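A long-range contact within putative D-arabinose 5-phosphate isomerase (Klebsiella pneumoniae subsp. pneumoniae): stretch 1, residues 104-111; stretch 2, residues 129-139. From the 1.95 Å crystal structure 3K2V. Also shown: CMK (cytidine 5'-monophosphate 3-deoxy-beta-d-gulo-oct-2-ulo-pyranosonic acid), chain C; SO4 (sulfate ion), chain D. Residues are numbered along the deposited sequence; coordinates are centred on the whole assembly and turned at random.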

# COMPACT_ATOMS: atom_id res chain seq x y z
N GLY A 104 -9.13 3.82 -16.15
CA GLY A 104 -8.30 2.74 -16.67
C GLY A 104 -7.68 1.93 -15.54
O GLY A 104 -8.34 1.62 -14.55
N GLY A 105 -6.39 1.65 -15.65
CA GLY A 105 -5.71 0.84 -14.66
C GLY A 105 -4.61 0.05 -15.34
O GLY A 105 -4.77 -0.40 -16.48
N ILE A 106 -3.50 -0.11 -14.63
CA ILE A 106 -2.33 -0.83 -15.12
C ILE A 106 -2.65 -2.34 -15.07
O ILE A 106 -3.11 -2.86 -14.07
CB ILE A 106 -1.09 -0.49 -14.28
CG1 ILE A 106 -0.75 1.01 -14.43
CG2 ILE A 106 0.10 -1.32 -14.73
CD1 ILE A 106 0.16 1.57 -13.30
N ARG A 107 -2.43 -3.02 -16.18
CA ARG A 107 -2.83 -4.42 -16.26
C ARG A 107 -1.82 -5.24 -17.03
O ARG A 107 -1.03 -4.71 -17.79
CB ARG A 107 -4.19 -4.51 -16.94
CG ARG A 107 -4.11 -4.07 -18.37
CD ARG A 107 -5.43 -3.60 -18.89
NE ARG A 107 -5.90 -2.38 -18.26
CZ ARG A 107 -7.05 -1.80 -18.57
NH1 ARG A 107 -7.84 -2.32 -19.51
NH2 ARG A 107 -7.43 -0.70 -17.97
N ILE A 108 -1.85 -6.55 -16.81
CA ILE A 108 -1.00 -7.48 -17.52
C ILE A 108 -1.87 -8.66 -17.99
O ILE A 108 -2.97 -8.86 -17.49
CB ILE A 108 0.14 -7.98 -16.62
CG1 ILE A 108 -0.44 -8.68 -15.38
CG2 ILE A 108 1.09 -6.82 -16.26
CD1 ILE A 108 0.59 -9.16 -14.33
N ARG A 109 -1.35 -9.39 -18.95
CA ARG A 109 -2.03 -10.58 -19.49
C ARG A 109 -1.84 -11.74 -18.51
O ARG A 109 -0.87 -11.76 -17.72
CB ARG A 109 -1.42 -10.96 -20.84
CG ARG A 109 -1.73 -9.97 -21.95
CD ARG A 109 -0.98 -10.33 -23.21
NE ARG A 109 -1.50 -11.59 -23.77
CZ ARG A 109 -0.98 -12.24 -24.80
NH1 ARG A 109 0.11 -11.79 -25.41
NH2 ARG A 109 -1.55 -13.38 -25.21
N PRO A 110 -2.75 -12.72 -18.55
CA PRO A 110 -2.66 -13.82 -17.59
C PRO A 110 -1.43 -14.72 -17.76
O PRO A 110 -1.06 -15.41 -16.82
CB PRO A 110 -3.97 -14.58 -17.81
CG PRO A 110 -4.50 -14.14 -19.13
CD PRO A 110 -4.03 -12.74 -19.29
N GLY A 111 -0.80 -14.72 -18.93
CA GLY A 111 0.43 -15.48 -19.14
C GLY A 111 1.69 -14.77 -18.69
O GLY A 111 2.77 -15.36 -18.73
N VAL A 129 -1.64 -5.32 -9.31
CA VAL A 129 -1.82 -5.16 -10.75
C VAL A 129 -3.04 -5.96 -11.22
O VAL A 129 -3.34 -7.05 -10.69
CB VAL A 129 -0.51 -5.55 -11.51
CG1 VAL A 129 -0.18 -7.01 -11.30
CG2 VAL A 129 -0.60 -5.27 -13.01
N LEU A 130 -3.78 -5.39 -12.16
CA LEU A 130 -4.96 -6.06 -12.70
C LEU A 130 -4.48 -7.09 -13.72
O LEU A 130 -3.48 -6.86 -14.42
CB LEU A 130 -5.88 -5.07 -13.40
CG LEU A 130 -6.34 -3.88 -12.54
CD1 LEU A 130 -7.11 -2.93 -13.43
CD2 LEU A 130 -7.17 -4.37 -11.37
N VAL A 131 -5.17 -8.22 -13.79
CA VAL A 131 -4.87 -9.23 -14.81
C VAL A 131 -6.07 -9.22 -15.74
O VAL A 131 -7.21 -9.38 -15.29
CB VAL A 131 -4.61 -10.61 -14.24
CG1 VAL A 131 -4.22 -11.58 -15.37
CG2 VAL A 131 -3.48 -10.56 -13.18
N ALA A 132 -5.82 -8.97 -17.01
CA ALA A 132 -6.89 -8.72 -17.96
C ALA A 132 -6.63 -9.31 -19.32
O ALA A 132 -5.48 -9.48 -19.74
CB ALA A 132 -7.12 -7.20 -18.14
N ASP A 133 -7.73 -9.58 -20.01
CA ASP A 133 -7.75 -9.83 -21.45
C ASP A 133 -8.39 -8.60 -22.12
O ASP A 133 -9.62 -8.49 -22.18
CB ASP A 133 -8.55 -11.09 -21.78
CG ASP A 133 -8.81 -11.23 -23.28
OD1 ASP A 133 -7.96 -10.77 -24.08
OD2 ASP A 133 -9.89 -11.76 -23.66
N GLY A 134 -7.57 -7.68 -22.62
CA GLY A 134 -8.10 -6.42 -23.17
C GLY A 134 -8.62 -5.59 -22.01
O GLY A 134 -7.85 -5.28 -21.10
N ASP A 135 -9.91 -5.24 -22.01
CA ASP A 135 -10.54 -4.61 -20.83
C ASP A 135 -11.20 -5.57 -19.86
O ASP A 135 -11.66 -5.16 -18.81
CB ASP A 135 -11.59 -3.59 -21.28
CG ASP A 135 -10.98 -2.38 -21.94
OD1 ASP A 135 -9.78 -2.10 -21.73
OD2 ASP A 135 -11.71 -1.70 -22.68
N HIS A 136 -11.25 -6.86 -20.21
CA HIS A 136 -11.96 -7.84 -19.38
C HIS A 136 -11.10 -8.24 -18.18
O HIS A 136 -10.05 -8.86 -18.34
CB HIS A 136 -12.32 -9.07 -20.22
CG HIS A 136 -13.04 -10.15 -19.48
ND1 HIS A 136 -13.07 -11.45 -19.95
CD2 HIS A 136 -13.74 -10.16 -18.32
CE1 HIS A 136 -13.77 -12.20 -19.12
NE2 HIS A 136 -14.18 -11.45 -18.11
N LEU A 137 -11.58 -7.92 -17.00
CA LEU A 137 -10.86 -8.20 -15.75
C LEU A 137 -10.98 -9.68 -15.41
O LEU A 137 -12.08 -10.15 -15.20
CB LEU A 137 -11.42 -7.36 -14.60
CG LEU A 137 -10.71 -7.48 -13.24
CD1 LEU A 137 -9.24 -7.09 -13.35
CD2 LEU A 137 -11.38 -6.64 -12.14
N LEU A 138 -9.84 -10.37 -15.31
CA LEU A 138 -9.81 -11.80 -14.97
C LEU A 138 -9.37 -12.07 -13.54
O LEU A 138 -9.67 -13.11 -12.96
CB LEU A 138 -8.80 -12.51 -15.90
CG LEU A 138 -9.07 -12.41 -17.40
CD1 LEU A 138 -8.01 -13.21 -18.20
CD2 LEU A 138 -10.49 -12.90 -17.71
N GLY A 139 -8.62 -11.13 -12.97
CA GLY A 139 -8.06 -11.35 -11.66
C GLY A 139 -7.18 -10.19 -11.24
O GLY A 139 -7.05 -9.20 -11.96
N1C CMK C . -2.83 2.32 -10.19
C2C CMK C . -3.19 1.92 -11.48
N3C CMK C . -3.25 0.55 -11.75
C4C CMK C . -2.91 -0.42 -10.81
C5C CMK C . -2.56 -0.02 -9.51
C6C CMK C . -2.51 1.35 -9.21
O2C CMK C . -3.49 2.73 -12.37
N4C CMK C . -3.00 -1.71 -11.21
C1' CMK C . -2.79 3.80 -9.89
C2' CMK C . -3.51 4.15 -8.58
O2' CMK C . -4.90 4.37 -8.89
C3' CMK C . -2.79 5.43 -8.17
C4' CMK C . -1.36 5.23 -8.70
O4' CMK C . -1.41 4.11 -9.69
O3' CMK C . -3.38 6.55 -8.81
C5' CMK C . -0.38 4.74 -7.65
O5' CMK C . -0.88 3.57 -6.94
PA CMK C . -0.79 3.61 -5.29
O1A CMK C . -1.73 4.66 -4.80
O2A CMK C . -1.12 2.27 -4.73
O6 CMK C . 2.77 4.22 -3.82
C2 CMK C . 1.37 4.60 -3.84
O2 CMK C . 0.78 3.99 -5.03
C3 CMK C . 0.73 4.09 -2.54
C4 CMK C . 1.55 4.43 -1.27
O4 CMK C . 0.94 3.81 -0.10
C5 CMK C . 3.00 4.02 -1.41
C6 CMK C . 3.53 4.69 -2.68
C7 CMK C . 4.98 4.33 -2.98
C1 CMK C . 1.19 6.11 -4.07
O1X CMK C . 1.52 6.53 -5.20
O1Y CMK C . 0.68 6.81 -3.17
O5 CMK C . 3.14 2.58 -1.52
C8 CMK C . 5.52 5.16 -4.15
O8 CMK C . 6.77 4.59 -4.54
O7 CMK C . 5.77 4.58 -1.84
S SO4 D . -11.36 -5.24 -25.53
O1 SO4 D . -12.13 -4.00 -25.34
O2 SO4 D . -9.95 -4.90 -25.82
O3 SO4 D . -11.46 -6.05 -24.30
O4 SO4 D . -11.91 -5.92 -26.71
O HOH W 1 -9.88 -0.03 -18.95

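Parallel pairing of a short strand, 107-108, with part of a longer one joins residues 104-111 to residues 129-139, burying 549 Å² between them, both sides summed. Arg-107 lies beside Leu-130 and Ile-108 beside Val-131, with CA atoms 4.5 and 5.0 Å apart.

Backbone hydrogen bonds set this register. Leu-130 N donates to Ile-106 O (3.2 Å), Ile-108 N to Leu-130 O (2.9 Å) and Ala-132 N to Ile-108 O (2.9 Å). Thus Ile-108 bonds through both its N and its O to residues flanking Val-131, the usual parallel pattern. Two CA-H...O contacts accompany these bonds: Arg-107 CA lies 3.1 Å from Leu-130 O, and Val-131 CA lies 3.3 Å from Ile-108 O. Within the second stretch, a type II' turn from Asp-133 to His-136 folds the chain back on itself, and Val-131 N donates to Gly-139 O (2.8 Å). Val-131 therefore sits in a central strand, between Ile-108 and the returning arm of the hairpin.

The charged contact is made by Arg-107, whose side chain leaves the sheet on the same face as that of Leu-130. Its CD passes 4.0 Å from Ala-132 CB on the way to the turn. There NH1 forms a salt bridge with Asp-135 OD1 (3.0 Å), although the 124° angle at hydrogen makes the hydrogen bond weak; a second weak bond runs from NH1 to Gly-134 O (3.4 Å). Both acceptors lie at the guanidinium edge, near its plane. The group is also held from its own stretch, as NE and NH2 of Arg-107 both donate to Gly-105 O, at 2.9 and 3.1 Å. Water 1 accepts from Arg-107 NH2 (2.7 Å).

Apolar packing occupies the other face, that of Ile-108 and Val-131. Ile-108 CD1 reaches Val-129 CG1 at 3.8 Å, and Ile-108 CG1 lies 4.2 Å from Val-131 CG2. Beyond the strand, Pro-110 extends the patch: its CB is 3.9 Å from Val-131 CG1, and its CG is 3.7 Å from Leu-138 CD1, so the ring touches both arms of the hairpin. On the Arg-107 and Leu-130 side, at Gly-105 a CB would lie 2.9 Å from Leu-130 CD1, a clash, and the backbone angles by themselves call for glycine.

Ligand contacts border the pairing. Ile-106 N donates to CMK N3C (3.0 Å), while Ile-106 O accepts from CMK N4C (3.1 Å) as well as from Leu-130 N, linking base and strand. At the turn, Asp-135 N donates to sulfate O3 (2.9 Å).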